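Yeast glycogen phosphorylase (Saccharomyces cerevisiae, PDB 1YGP) belongs to the carbohydrate phosphorylase family of the GT-B clan and carries pyridoxal-5'-phosphate in a pocket of the chain. Local coordinates at residues V570-K575 / Y596-L601; A628-L633 / E682-L687; A664-K669 / N802-L807. All blocks are in the same frame, centred on the assembly; numbering follows the deposited sequence.

Contact 1. Residues V570-K575 / Y596-L601; sequences VKLNNK and YLDDTL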
ATOM      1  N   VAL A 570     -35.659  16.128 -19.215  1.00 20.27           N
ATOM      2  CA  VAL A 570     -34.262  15.851 -18.864  1.00 16.30           C
ATOM      3  C   VAL A 570     -34.108  16.156 -17.354  1.00 17.21           C
ATOM      4  O   VAL A 570     -33.816  15.301 -16.510  1.00 15.54           O
ATOM      5  CB  VAL A 570     -33.334  16.759 -19.746  1.00 12.19           C
ATOM      6  CG1 VAL A 570     -31.891  16.473 -19.435  1.00  9.83           C
ATOM      7  CG2 VAL A 570     -33.516  16.482 -21.229  1.00  7.76           C
ATOM      8  N   LYS A 571     -34.486  17.367 -16.970  1.00 16.75           N
ATOM      9  CA  LYS A 571     -34.343  17.811 -15.605  1.00 16.09           C
ATOM     10  C   LYS A 571     -35.150  16.957 -14.645  1.00 15.40           C
ATOM     11  O   LYS A 571     -34.698  16.741 -13.523  1.00 18.09           O
ATOM     12  CB  LYS A 571     -34.741  19.303 -15.582  1.00 15.28           C
ATOM     13  CG  LYS A 571     -34.671  20.055 -14.244  1.00 13.75           C
ATOM     14  CD  LYS A 571     -33.327  20.090 -13.548  1.00  7.87           C
ATOM     15  CE  LYS A 571     -32.409  21.048 -14.259  1.00 13.04           C
ATOM     16  NZ  LYS A 571     -31.113  21.110 -13.617  1.00 13.07           N
ATOM     17  N   LEU A 572     -36.289  16.386 -15.052  1.00 20.13           N
ATOM     18  CA  LEU A 572     -37.109  15.539 -14.173  1.00 22.29           C
ATOM     19  C   LEU A 572     -36.385  14.216 -13.950  1.00 24.87           C
ATOM     20  O   LEU A 572     -36.265  13.744 -12.812  1.00 25.66           O
ATOM     21  CB  LEU A 572     -38.520  15.307 -14.819  1.00 20.84           C
ATOM     22  CG  LEU A 572     -39.748  14.612 -14.157  1.00 11.94           C
ATOM     23  CD1 LEU A 572     -39.635  13.115 -14.271  1.00 17.45           C
ATOM     24  CD2 LEU A 572     -39.843  14.973 -12.692  1.00  9.28           C
ATOM     25  N   ASN A 573     -35.817  13.615 -15.000  1.00 26.84           N
ATOM     26  CA  ASN A 573     -35.110  12.350 -14.855  1.00 27.82           C
ATOM     27  C   ASN A 573     -33.895  12.581 -13.982  1.00 26.57           C
ATOM     28  O   ASN A 573     -33.655  11.787 -13.069  1.00 29.26           O
ATOM     29  CB  ASN A 573     -34.663  11.795 -16.208  1.00 33.88           C
ATOM     30  CG  ASN A 573     -35.794  11.608 -17.228  1.00 40.12           C
ATOM     31  OD1 ASN A 573     -35.584  11.779 -18.434  1.00 43.89           O
ATOM     32  ND2 ASN A 573     -37.022  11.254 -16.844  1.00 37.04           N
ATOM     33  N   ASN A 574     -33.183  13.705 -14.158  1.00 24.42           N
ATOM     34  CA  ASN A 574     -32.043  14.054 -13.307  1.00 21.46           C
ATOM     35  C   ASN A 574     -32.417  14.197 -11.849  1.00 20.04           C
ATOM     36  O   ASN A 574     -31.637  13.831 -10.958  1.00 18.27           O
ATOM     37  CB  ASN A 574     -31.388  15.357 -13.687  1.00 16.80           C
ATOM     38  CG  ASN A 574     -30.502  15.259 -14.911  1.00 21.88           C
ATOM     39  OD1 ASN A 574     -30.104  14.199 -15.386  1.00 19.33           O
ATOM     40  ND2 ASN A 574     -30.159  16.394 -15.491  1.00 24.80           N
ATOM     41  N   LYS A 575     -33.630  14.701 -11.591  1.00 20.38           N
ATOM     42  CA  LYS A 575     -34.126  14.793 -10.228  1.00 20.62           C
ATOM     43  C   LYS A 575     -34.339  13.410  -9.633  1.00 18.83           C
ATOM     44  O   LYS A 575     -33.999  13.170  -8.466  1.00 17.39           O
ATOM     45  CB  LYS A 575     -35.437  15.592 -10.181  1.00 19.10           C
ATOM     46  CG  LYS A 575     -35.114  17.081 -10.088  1.00 19.36           C
ATOM     47  CD  LYS A 575     -36.258  17.870  -9.506  1.00 15.08           C
ATOM     48  CE  LYS A 575     -37.000  18.621 -10.579  1.00 23.59           C
ATOM     49  NZ  LYS A 575     -38.158  19.269  -9.988  1.00 29.12           N
ATOM     50  N   TYR A 596     -45.495  13.840  -7.585  1.00 37.05           N
ATOM     51  CA  TYR A 596     -45.486  15.295  -7.432  1.00 35.00           C
ATOM     52  C   TYR A 596     -44.108  15.938  -7.620  1.00 34.74           C
ATOM     53  O   TYR A 596     -43.977  17.166  -7.601  1.00 32.63           O
ATOM     54  N   LEU A 597     -43.070  15.143  -7.900  1.00 35.42           N
ATOM     55  CA  LEU A 597     -41.708  15.600  -8.165  1.00 31.47           C
ATOM     56  C   LEU A 597     -41.555  16.714  -9.208  1.00 30.93           C
ATOM     57  O   LEU A 597     -40.813  17.662  -8.972  1.00 27.30           O
ATOM     58  CB  LEU A 597     -40.919  14.399  -8.585  1.00 30.69           C
ATOM     59  CG  LEU A 597     -39.449  14.371  -8.369  1.00 28.08           C
ATOM     60  CD1 LEU A 597     -39.172  14.435  -6.885  1.00 32.95           C
ATOM     61  CD2 LEU A 597     -38.887  13.081  -8.939  1.00 30.54           C
ATOM     62  N   ASP A 598     -42.268  16.690 -10.348  1.00 30.88           N
ATOM     63  CA  ASP A 598     -42.179  17.765 -11.343  1.00 28.96           C
ATOM     64  C   ASP A 598     -42.667  19.098 -10.798  1.00 29.76           C
ATOM     65  O   ASP A 598     -42.363  20.144 -11.362  1.00 30.60           O
ATOM     66  CB  ASP A 598     -43.004  17.458 -12.601  1.00 26.16           C
ATOM     67  CG  ASP A 598     -42.643  18.293 -13.841  1.00 29.74           C
ATOM     68  OD1 ASP A 598     -41.496  18.725 -13.965  1.00 34.67           O
ATOM     69  OD2 ASP A 598     -43.505  18.510 -14.697  1.00 31.09           O
ATOM     70  N   ASP A 599     -43.427  19.108  -9.708  1.00 29.27           N
ATOM     71  CA  ASP A 599     -43.861  20.346  -9.121  1.00 27.82           C
ATOM     72  C   ASP A 599     -43.097  20.546  -7.812  1.00 26.13           C
ATOM     73  O   ASP A 599     -43.435  21.440  -7.026  1.00 27.83           O
ATOM     74  CB  ASP A 599     -45.371  20.245  -8.927  1.00 32.26           C
ATOM     75  CG  ASP A 599     -46.051  21.518  -8.429  1.00 37.85           C
ATOM     76  OD1 ASP A 599     -45.973  22.554  -9.098  1.00 36.91           O
ATOM     77  OD2 ASP A 599     -46.651  21.462  -7.353  1.00 41.31           O
ATOM     78  N   THR A 600     -42.037  19.787  -7.546  1.00 23.92           N
ATOM     79  CA  THR A 600     -41.266  19.976  -6.334  1.00 25.61           C
ATOM     80  C   THR A 600     -40.028  20.789  -6.699  1.00 26.59           C
ATOM     81  O   THR A 600     -39.211  20.331  -7.501  1.00 31.13           O
ATOM     82  CB  THR A 600     -40.828  18.634  -5.755  1.00 24.34           C
ATOM     83  OG1 THR A 600     -41.964  17.795  -5.601  1.00 29.51           O
ATOM     84  CG2 THR A 600     -40.191  18.833  -4.405  1.00 22.62           C
ATOM     85  N   LEU A 601     -39.842  21.998  -6.164  1.00 24.66           N
ATOM     86  CA  LEU A 601     -38.647  22.772  -6.477  1.00 22.23           C
ATOM     87  C   LEU A 601     -37.522  22.233  -5.612  1.00 21.61           C
ATOM     88  O   LEU A 601     -37.631  22.126  -4.381  1.00 22.53           O
ATOM     89  CB  LEU A 601     -38.796  24.266  -6.162  1.00 19.78           C
ATOM     90  CG  LEU A 601     -37.597  25.190  -6.402  1.00 17.36           C
ATOM     91  CD1 LEU A 601     -37.589  25.725  -7.819  1.00 17.38           C
ATOM     92  CD2 LEU A 601     -37.702  26.383  -5.479  1.00 20.33           C
TER
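Lys575, on helix 562-584, sends its ammonium group into the turn formed by Leu597 and Thr600, and of the residues in the two segments it has the most surface buried by the other. Its NZ donates to Thr600 O at 2.9 Å. The C=O...N angle of 159° shows a donor lying nearly in line with the carbonyl, tilted a little from its plane. A second, weak bond runs from Lys575 NZ to Leu597 O (3.3 Å), an oxygen that also takes the backbone N-H of Thr600. The bend at chi3 (-104°) sets CE of the lysine, from which NZ reaches both oxygens. Asp709 adds a salt bridge, so the buried ammonium group is held by a carboxylate as well as by carbonyls.

Leu572 carries the apolar half. Its chi1 (-172°) sets CG anti to the backbone N; from there the CD2 branch lies 3.8 Å from Asp598 N, on the 3-10 segment, and touches Leu597 CB at 4.3 Å. Leu597 in turn brings CD2 to within 4.4 Å of Lys575 CB, covering the aliphatic root of the lysine. The turn itself is closed by Tyr596 O, which Thr600 OG1 (2.9 Å) and Asp599 N approach from opposite faces of its plane.

Val570 packs the helix against helix 527-536, away from this contact. At the other end Leu601 begins strand 601-606; its backbone bonds to Val650 of the parallel neighbour strand 649-654 and to Arg648 just ahead of that strand, and its side chain touches helix 820-840.

Contact 2. Residues A628-L633 / E682-L687; sequences AMKNML and ESIEHL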
ATOM      1  N   ALA A 628     -44.498  29.860   9.274  1.00 29.29           N
ATOM      2  CA  ALA A 628     -45.594  30.500   8.593  1.00 31.39           C
ATOM      3  C   ALA A 628     -46.627  29.466   8.127  1.00 32.89           C
ATOM      4  O   ALA A 628     -47.832  29.652   8.306  1.00 32.97           O
ATOM      5  CB  ALA A 628     -45.032  31.257   7.408  1.00 30.06           C
ATOM      6  N   MET A 629     -46.195  28.318   7.605  1.00 33.59           N
ATOM      7  CA  MET A 629     -47.081  27.267   7.118  1.00 31.83           C
ATOM      8  C   MET A 629     -47.944  26.714   8.229  1.00 30.91           C
ATOM      9  O   MET A 629     -49.166  26.630   8.136  1.00 35.11           O
ATOM     10  CB  MET A 629     -46.329  26.084   6.573  1.00 31.23           C
ATOM     11  CG  MET A 629     -45.319  26.319   5.492  1.00 34.90           C
ATOM     12  SD  MET A 629     -44.697  24.684   5.051  1.00 44.17           S
ATOM     13  CE  MET A 629     -45.435  24.620   3.444  1.00 37.43           C
ATOM     14  N   LYS A 630     -47.264  26.349   9.302  1.00 30.83           N
ATOM     15  CA  LYS A 630     -47.867  25.748  10.461  1.00 31.48           C
ATOM     16  C   LYS A 630     -48.907  26.634  11.097  1.00 33.19           C
ATOM     17  O   LYS A 630     -50.028  26.202  11.383  1.00 32.91           O
ATOM     18  CB  LYS A 630     -46.764  25.416  11.465  1.00 33.23           C
ATOM     19  CG  LYS A 630     -46.423  23.939  11.453  1.00 34.83           C
ATOM     20  CD  LYS A 630     -47.674  23.277  12.007  1.00 44.21           C
ATOM     21  CE  LYS A 630     -47.615  21.789  12.079  1.00 43.63           C
ATOM     22  NZ  LYS A 630     -46.566  21.383  12.994  1.00 49.12           N
ATOM     23  N   ASN A 631     -48.529  27.899  11.262  1.00 35.63           N
ATOM     24  CA  ASN A 631     -49.399  28.908  11.837  1.00 37.06           C
ATOM     25  C   ASN A 631     -50.653  29.080  10.984  1.00 37.02           C
ATOM     26  O   ASN A 631     -51.774  29.193  11.476  1.00 35.24           O
ATOM     27  CB  ASN A 631     -48.638  30.208  11.910  1.00 42.81           C
ATOM     28  CG  ASN A 631     -49.285  31.181  12.870  1.00 54.93           C
ATOM     29  OD1 ASN A 631     -48.963  31.182  14.062  1.00 60.40           O
ATOM     30  ND2 ASN A 631     -50.204  32.035  12.417  1.00 55.63           N
ATOM     31  N   MET A 632     -50.476  29.041   9.665  1.00 37.77           N
ATOM     32  CA  MET A 632     -51.551  29.192   8.709  1.00 38.59           C
ATOM     33  C   MET A 632     -52.521  28.038   8.899  1.00 40.82           C
ATOM     34  O   MET A 632     -53.715  28.291   9.099  1.00 43.34           O
ATOM     35  CB  MET A 632     -50.970  29.196   7.288  1.00 37.14           C
ATOM     36  CG  MET A 632     -51.926  29.695   6.220  1.00 35.20           C
ATOM     37  SD  MET A 632     -51.196  29.867   4.572  1.00 34.34           S
ATOM     38  CE  MET A 632     -50.486  31.469   4.799  1.00 36.97           C
ATOM     39  N   LEU A 633     -52.041  26.788   8.896  1.00 39.82           N
ATOM     40  CA  LEU A 633     -52.883  25.607   9.095  1.00 40.32           C
ATOM     41  C   LEU A 633     -53.742  25.741  10.357  1.00 40.10           C
ATOM     42  O   LEU A 633     -54.966  25.558  10.357  1.00 41.71           O
ATOM     43  CB  LEU A 633     -52.038  24.345   9.264  1.00 38.43           C
ATOM     44  CG  LEU A 633     -51.204  23.748   8.169  1.00 35.81           C
ATOM     45  CD1 LEU A 633     -50.000  23.096   8.802  1.00 33.95           C
ATOM     46  CD2 LEU A 633     -52.003  22.740   7.382  1.00 38.46           C
ATOM     47  N   GLU A 682     -46.445  15.477   9.791  1.00 41.80           N
ATOM     48  CA  GLU A 682     -47.601  15.123   8.987  1.00 42.75           C
ATOM     49  C   GLU A 682     -48.491  16.249   8.501  1.00 42.69           C
ATOM     50  O   GLU A 682     -48.924  16.230   7.353  1.00 43.47           O
ATOM     51  CB  GLU A 682     -48.479  14.170   9.764  1.00 50.17           C
ATOM     52  N   SER A 683     -48.697  17.259   9.344  1.00 43.69           N
ATOM     53  CA  SER A 683     -49.581  18.385   9.073  1.00 41.35           C
ATOM     54  C   SER A 683     -49.314  19.137   7.778  1.00 41.51           C
ATOM     55  O   SER A 683     -50.247  19.546   7.082  1.00 41.60           O
ATOM     56  CB  SER A 683     -49.496  19.376  10.218  1.00 38.02           C
ATOM     57  OG  SER A 683     -48.875  18.816  11.371  1.00 39.81           O
ATOM     58  N   ILE A 684     -48.042  19.316   7.417  1.00 40.77           N
ATOM     59  CA  ILE A 684     -47.741  20.079   6.220  1.00 37.82           C
ATOM     60  C   ILE A 684     -47.656  19.164   5.008  1.00 38.04           C
ATOM     61  O   ILE A 684     -47.116  19.551   3.969  1.00 38.55           O
ATOM     62  CB  ILE A 684     -46.410  20.890   6.393  1.00 35.49           C
ATOM     63  CG1 ILE A 684     -45.219  20.025   6.780  1.00 33.49           C
ATOM     64  CG2 ILE A 684     -46.665  21.932   7.457  1.00 32.91           C
ATOM     65  CD1 ILE A 684     -43.892  20.788   6.716  1.00 33.70           C
ATOM     66  N   GLU A 685     -48.134  17.930   5.149  1.00 36.75           N
ATOM     67  CA  GLU A 685     -48.219  16.931   4.096  1.00 40.23           C
ATOM     68  C   GLU A 685     -47.239  16.951   2.913  1.00 40.05           C
ATOM     69  O   GLU A 685     -47.602  16.997   1.736  1.00 40.32           O
ATOM     70  CB  GLU A 685     -49.667  16.968   3.586  1.00 41.34           C
ATOM     71  N   HIS A 686     -45.933  16.881   3.222  1.00 38.76           N
ATOM     72  CA  HIS A 686     -44.853  16.847   2.230  1.00 36.39           C
ATOM     73  C   HIS A 686     -44.712  18.114   1.393  1.00 36.95           C
ATOM     74  O   HIS A 686     -44.126  18.096   0.309  1.00 40.23           O
ATOM     75  CB  HIS A 686     -45.003  15.673   1.234  1.00 37.69           C
ATOM     76  CG  HIS A 686     -45.155  14.317   1.891  1.00 41.58           C
ATOM     77  ND1 HIS A 686     -45.873  13.296   1.453  1.00 44.95           N
ATOM     78  CD2 HIS A 686     -44.583  13.942   3.079  1.00 41.22           C
ATOM     79  CE1 HIS A 686     -45.766  12.322   2.319  1.00 46.38           C
ATOM     80  NE2 HIS A 686     -44.984  12.726   3.292  1.00 44.21           N
ATOM     81  N   LEU A 687     -45.214  19.255   1.859  1.00 33.69           N
ATOM     82  CA  LEU A 687     -45.016  20.476   1.121  1.00 26.11           C
ATOM     83  C   LEU A 687     -43.601  20.964   1.295  1.00 21.83           C
ATOM     84  O   LEU A 687     -43.155  21.740   0.456  1.00 18.89           O
ATOM     85  CB  LEU A 687     -45.987  21.555   1.590  1.00 29.39           C
ATOM     86  CG  LEU A 687     -47.304  21.716   0.858  1.00 23.52           C
ATOM     87  CD1 LEU A 687     -47.092  21.694  -0.644  1.00 24.68           C
ATOM     88  CD2 LEU A 687     -48.191  20.545   1.175  1.00 35.11           C
TER
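Met629 and Leu633, one turn apart on helix 615-634, close around Ile684 in the loop ahead of strand 688-693. This is the densely packed part of the contact, and Met629, Ile684 and Leu687 are all buried. Leu633 CD1 lies 3.8 Å from Ile684 CG2, and Met629 SD meets the same methyl at 4.2 Å; both side chains cross the isoleucine at about a right angle. CG2 is thus the methyl that both helix residues touch. Its position follows from the isoleucine's first torsion (chi1 55°), which puts CG1 between the backbone N and the carbonyl carbon and CG2 anti to the latter. Farther along, the methionine chain bends at chi3 (111°) to carry CE to Leu687 CB, 3.6 Å away.

The other flank is partly exposed and polar. Lys630 CE runs beside Ser683 OG at 3.3 Å, yet the two polar ends are not bonded to each other: Lys630 NZ forms a salt bridge with Asp681 OD2, while Ser683 OG hydrogen-bonds Asp681 OD1. One carboxylate, just before the loop segment, therefore fixes both. Leu633 bridges the two flanks, its CD2 lying 3.7 Å from Ser683 O.

A type I' turn from Ile684 to Leu687, closed by Leu687 N to Ile684 O (2.9 Å), reverses the chain, and Leu687 bonds through its backbone to Lys649. Helices 615-634 and 639-645 lie between strands 601-606 and 649-654, and helix 662-678 links 649-654 to 688-693: the contact joins successive beta-alpha-beta crossovers of a Rossmann-like sheet.

Contact 3. Residues A664-K669 / N802-L807; sequences AKLIIK and NEFKPL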
ATOM      1  N   ALA A 664     -19.569  26.523  12.665  1.00 15.53           N
ATOM      2  CA  ALA A 664     -19.930  25.837  11.432  1.00 16.56           C
ATOM      3  C   ALA A 664     -20.489  24.459  11.775  1.00 16.81           C
ATOM      4  O   ALA A 664     -21.535  24.037  11.267  1.00 17.58           O
ATOM      5  CB  ALA A 664     -18.718  25.694  10.565  1.00 10.87           C
ATOM      6  N   LYS A 665     -19.865  23.778  12.732  1.00 17.85           N
ATOM      7  CA  LYS A 665     -20.407  22.523  13.202  1.00 19.01           C
ATOM      8  C   LYS A 665     -21.786  22.711  13.839  1.00 18.73           C
ATOM      9  O   LYS A 665     -22.633  21.821  13.685  1.00 21.92           O
ATOM     10  CB  LYS A 665     -19.421  21.904  14.179  1.00 15.16           C
ATOM     11  CG  LYS A 665     -18.440  21.031  13.423  1.00 16.01           C
ATOM     12  CD  LYS A 665     -17.258  20.654  14.287  1.00 20.87           C
ATOM     13  CE  LYS A 665     -16.507  19.522  13.618  1.00 24.26           C
ATOM     14  NZ  LYS A 665     -15.670  18.801  14.573  1.00 29.18           N
ATOM     15  N   LEU A 666     -22.102  23.838  14.491  1.00 17.19           N
ATOM     16  CA  LEU A 666     -23.448  24.051  15.022  1.00 16.94           C
ATOM     17  C   LEU A 666     -24.422  24.147  13.881  1.00 17.27           C
ATOM     18  O   LEU A 666     -25.512  23.573  13.977  1.00 17.97           O
ATOM     19  CB  LEU A 666     -23.651  25.351  15.796  1.00 16.06           C
ATOM     20  CG  LEU A 666     -23.477  25.377  17.297  1.00 24.91           C
ATOM     21  CD1 LEU A 666     -23.749  26.775  17.831  1.00 24.88           C
ATOM     22  CD2 LEU A 666     -24.445  24.381  17.923  1.00 28.08           C
ATOM     23  N   ILE A 667     -24.024  24.810  12.784  1.00 14.85           N
ATOM     24  CA  ILE A 667     -24.951  25.019  11.699  1.00 14.59           C
ATOM     25  C   ILE A 667     -25.318  23.676  11.083  1.00 20.23           C
ATOM     26  O   ILE A 667     -26.494  23.457  10.748  1.00 24.47           O
ATOM     27  CB  ILE A 667     -24.326  25.981  10.679  1.00 10.98           C
ATOM     28  CG1 ILE A 667     -24.219  27.360  11.335  1.00  7.66           C
ATOM     29  CG2 ILE A 667     -25.184  26.058   9.410  1.00 11.66           C
ATOM     30  CD1 ILE A 667     -23.597  28.499  10.493  1.00  7.97           C
ATOM     31  N   ILE A 668     -24.379  22.724  11.020  1.00 18.13           N
ATOM     32  CA  ILE A 668     -24.714  21.406  10.500  1.00 11.31           C
ATOM     33  C   ILE A 668     -25.718  20.755  11.435  1.00 11.86           C
ATOM     34  O   ILE A 668     -26.691  20.204  10.915  1.00 17.70           O
ATOM     35  CB  ILE A 668     -23.431  20.556  10.360  1.00  6.28           C
ATOM     36  CG1 ILE A 668     -22.527  21.164   9.273  1.00  3.38           C
ATOM     37  CG2 ILE A 668     -23.794  19.136   9.987  1.00  2.00           C
ATOM     38  CD1 ILE A 668     -21.182  20.478   8.988  1.00  2.00           C
ATOM     39  N   LYS A 669     -25.600  20.851  12.768  1.00 11.67           N
ATOM     40  CA  LYS A 669     -26.552  20.197  13.663  1.00 12.66           C
ATOM     41  C   LYS A 669     -27.922  20.831  13.474  1.00 17.26           C
ATOM     42  O   LYS A 669     -28.924  20.124  13.310  1.00 16.97           O
ATOM     43  CB  LYS A 669     -26.131  20.335  15.132  1.00 12.73           C
ATOM     44  CG  LYS A 669     -27.061  19.699  16.174  1.00 10.42           C
ATOM     45  CD  LYS A 669     -27.233  18.233  15.817  1.00 22.96           C
ATOM     46  CE  LYS A 669     -28.343  17.476  16.543  1.00 24.95           C
ATOM     47  NZ  LYS A 669     -27.999  17.273  17.935  1.00 28.61           N
ATOM     48  N   ASN A 802     -30.991  24.996  24.699  1.00 44.93           N
ATOM     49  CA  ASN A 802     -30.239  26.214  24.517  1.00 41.60           C
ATOM     50  C   ASN A 802     -28.921  25.890  23.820  1.00 38.01           C
ATOM     51  O   ASN A 802     -27.930  26.617  23.880  1.00 39.22           O
ATOM     52  CB  ASN A 802     -30.026  26.875  25.892  1.00 42.84           C
ATOM     53  CG  ASN A 802     -30.560  28.307  25.879  1.00 48.63           C
ATOM     54  OD1 ASN A 802     -29.826  29.256  26.151  1.00 48.01           O
ATOM     55  ND2 ASN A 802     -31.815  28.582  25.542  1.00 51.69           N
ATOM     56  N   GLU A 803     -28.909  24.796  23.056  1.00 35.66           N
ATOM     57  CA  GLU A 803     -27.747  24.396  22.267  1.00 32.09           C
ATOM     58  C   GLU A 803     -27.393  25.372  21.148  1.00 29.84           C
ATOM     59  O   GLU A 803     -26.219  25.662  20.909  1.00 30.10           O
ATOM     60  CB  GLU A 803     -27.999  23.027  21.661  1.00 29.59           C
ATOM     61  CG  GLU A 803     -26.834  22.534  20.823  1.00 34.31           C
ATOM     62  CD  GLU A 803     -26.754  21.027  20.746  1.00 34.34           C
ATOM     63  OE1 GLU A 803     -27.529  20.427  20.006  1.00 39.52           O
ATOM     64  OE2 GLU A 803     -25.917  20.455  21.436  1.00 36.39           O
ATOM     65  N   PHE A 804     -28.416  25.913  20.471  1.00 28.16           N
ATOM     66  CA  PHE A 804     -28.225  26.800  19.325  1.00 26.36           C
ATOM     67  C   PHE A 804     -28.069  28.277  19.664  1.00 26.69           C
ATOM     68  O   PHE A 804     -28.094  29.150  18.793  1.00 25.57           O
ATOM     69  CB  PHE A 804     -29.401  26.584  18.352  1.00 21.73           C
ATOM     70  CG  PHE A 804     -29.419  25.167  17.775  1.00 19.85           C
ATOM     71  CD1 PHE A 804     -28.250  24.595  17.233  1.00 20.14           C
ATOM     72  CD2 PHE A 804     -30.596  24.419  17.814  1.00 15.20           C
ATOM     73  CE1 PHE A 804     -28.265  23.284  16.744  1.00 16.31           C
ATOM     74  CE2 PHE A 804     -30.608  23.110  17.324  1.00 11.94           C
ATOM     75  CZ  PHE A 804     -29.446  22.543  16.792  1.00 17.52           C
ATOM     76  N   LYS A 805     -27.795  28.557  20.942  1.00 29.03           N
ATOM     77  CA  LYS A 805     -27.669  29.910  21.452  1.00 26.46           C
ATOM     78  C   LYS A 805     -26.502  30.695  20.868  1.00 24.37           C
ATOM     79  O   LYS A 805     -26.773  31.814  20.444  1.00 24.36           O
ATOM     80  CB  LYS A 805     -27.529  29.903  22.978  1.00 23.14           C
ATOM     81  CG  LYS A 805     -28.331  31.040  23.560  1.00 22.21           C
ATOM     82  CD  LYS A 805     -27.908  31.526  24.931  1.00 25.69           C
ATOM     83  CE  LYS A 805     -28.994  32.411  25.539  1.00 29.30           C
ATOM     84  NZ  LYS A 805     -29.514  33.420  24.625  1.00 29.49           N
ATOM     85  N   PRO A 806     -25.234  30.277  20.758  1.00 25.38           N
ATOM     86  CA  PRO A 806     -24.151  31.072  20.169  1.00 26.45           C
ATOM     87  C   PRO A 806     -24.449  31.685  18.802  1.00 29.16           C
ATOM     88  O   PRO A 806     -24.052  32.817  18.505  1.00 30.94           O
ATOM     89  CB  PRO A 806     -22.999  30.121  20.143  1.00 23.39           C
ATOM     90  CG  PRO A 806     -23.234  29.338  21.402  1.00 28.56           C
ATOM     91  CD  PRO A 806     -24.708  29.031  21.292  1.00 25.84           C
ATOM     92  N   LEU A 807     -25.215  30.951  17.987  1.00 30.80           N
ATOM     93  CA  LEU A 807     -25.643  31.406  16.676  1.00 29.08           C
ATOM     94  C   LEU A 807     -26.596  32.592  16.845  1.00 27.79           C
ATOM     95  O   LEU A 807     -26.306  33.697  16.384  1.00 27.92           O
ATOM     96  CB  LEU A 807     -26.320  30.234  15.970  1.00 29.17           C
ATOM     97  CG  LEU A 807     -26.699  30.379  14.512  1.00 28.35           C
ATOM     98  CD1 LEU A 807     -25.475  30.795  13.704  1.00 30.29           C
ATOM     99  CD2 LEU A 807     -27.250  29.057  14.009  1.00 29.31           C
TER
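Lys669 NZ faces Glu803 OE1 across the contact at 3.8 Å, a long salt bridge, and Tyr204 OH makes weak hydrogen bonds to both Lys669 NZ and Glu803 OE2. The two charged chains cross at about a right angle, and the tyrosine, from strand 204-208, lies near both, with weak bonds only. Helix 662-678, which carries the lysine, is the helical part of a beta-alpha-beta crossover in the Rossmann-like parallel sheet; the partner is the type I turn from Asn802 to Lys805 and the start of helix 805-813.

Beside the charges the packing is apolar. Phe804, at the N-cap position of that helix, has CG anti to the carbonyl carbon (chi1 -64°), and from there the ring extends to the lysine: Lys669 CB lies in the ring plane at the edge, with Lys669 CG 3.8 Å from Phe804 CZ near the same plane. Leu666, which has the largest surface buried here, places CD2 obliquely to the ring, 3.9 Å from Phe804 CD1, and 3.7 Å from Glu803 O. Ile667 adds a longer contact, CG1 to Leu807 CD1 at 4.4 Å, and Leu807 goes on to touch Phe620 of helix 615-634. Leu666 and Pro806 cross at about a right angle, with Leu666 CD1 4.1 Å from Pro806 CB.

How the contacts relate
All three contacts join helices and loops around the six-stranded parallel sheet. Contact 1 closes along the chain before the others open, whereas the segments of contacts 2 and 3 alternate: 628-633, 664-669, 682-687, 802-807. Centres of contacts 1 and 2 are 22 Å apart, with nearest atoms about 6 Å apart; Arg648 links them, pairing with Leu601 and bonding weakly to Glu685 O. Contact 3 lies 25 Å from contact 2 and 32 Å from contact 1, centre to centre. Leu807 of contact 3 touches Phe620 on helix 615-634, the helix that carries 628-633, and helix 662-678 leads into contact 2's loop. Strands 601-606 and 688-693, each entered from one of these loops, lead on to Lys607 and Asn697 of the pyridoxal-5'-phosphate pocket.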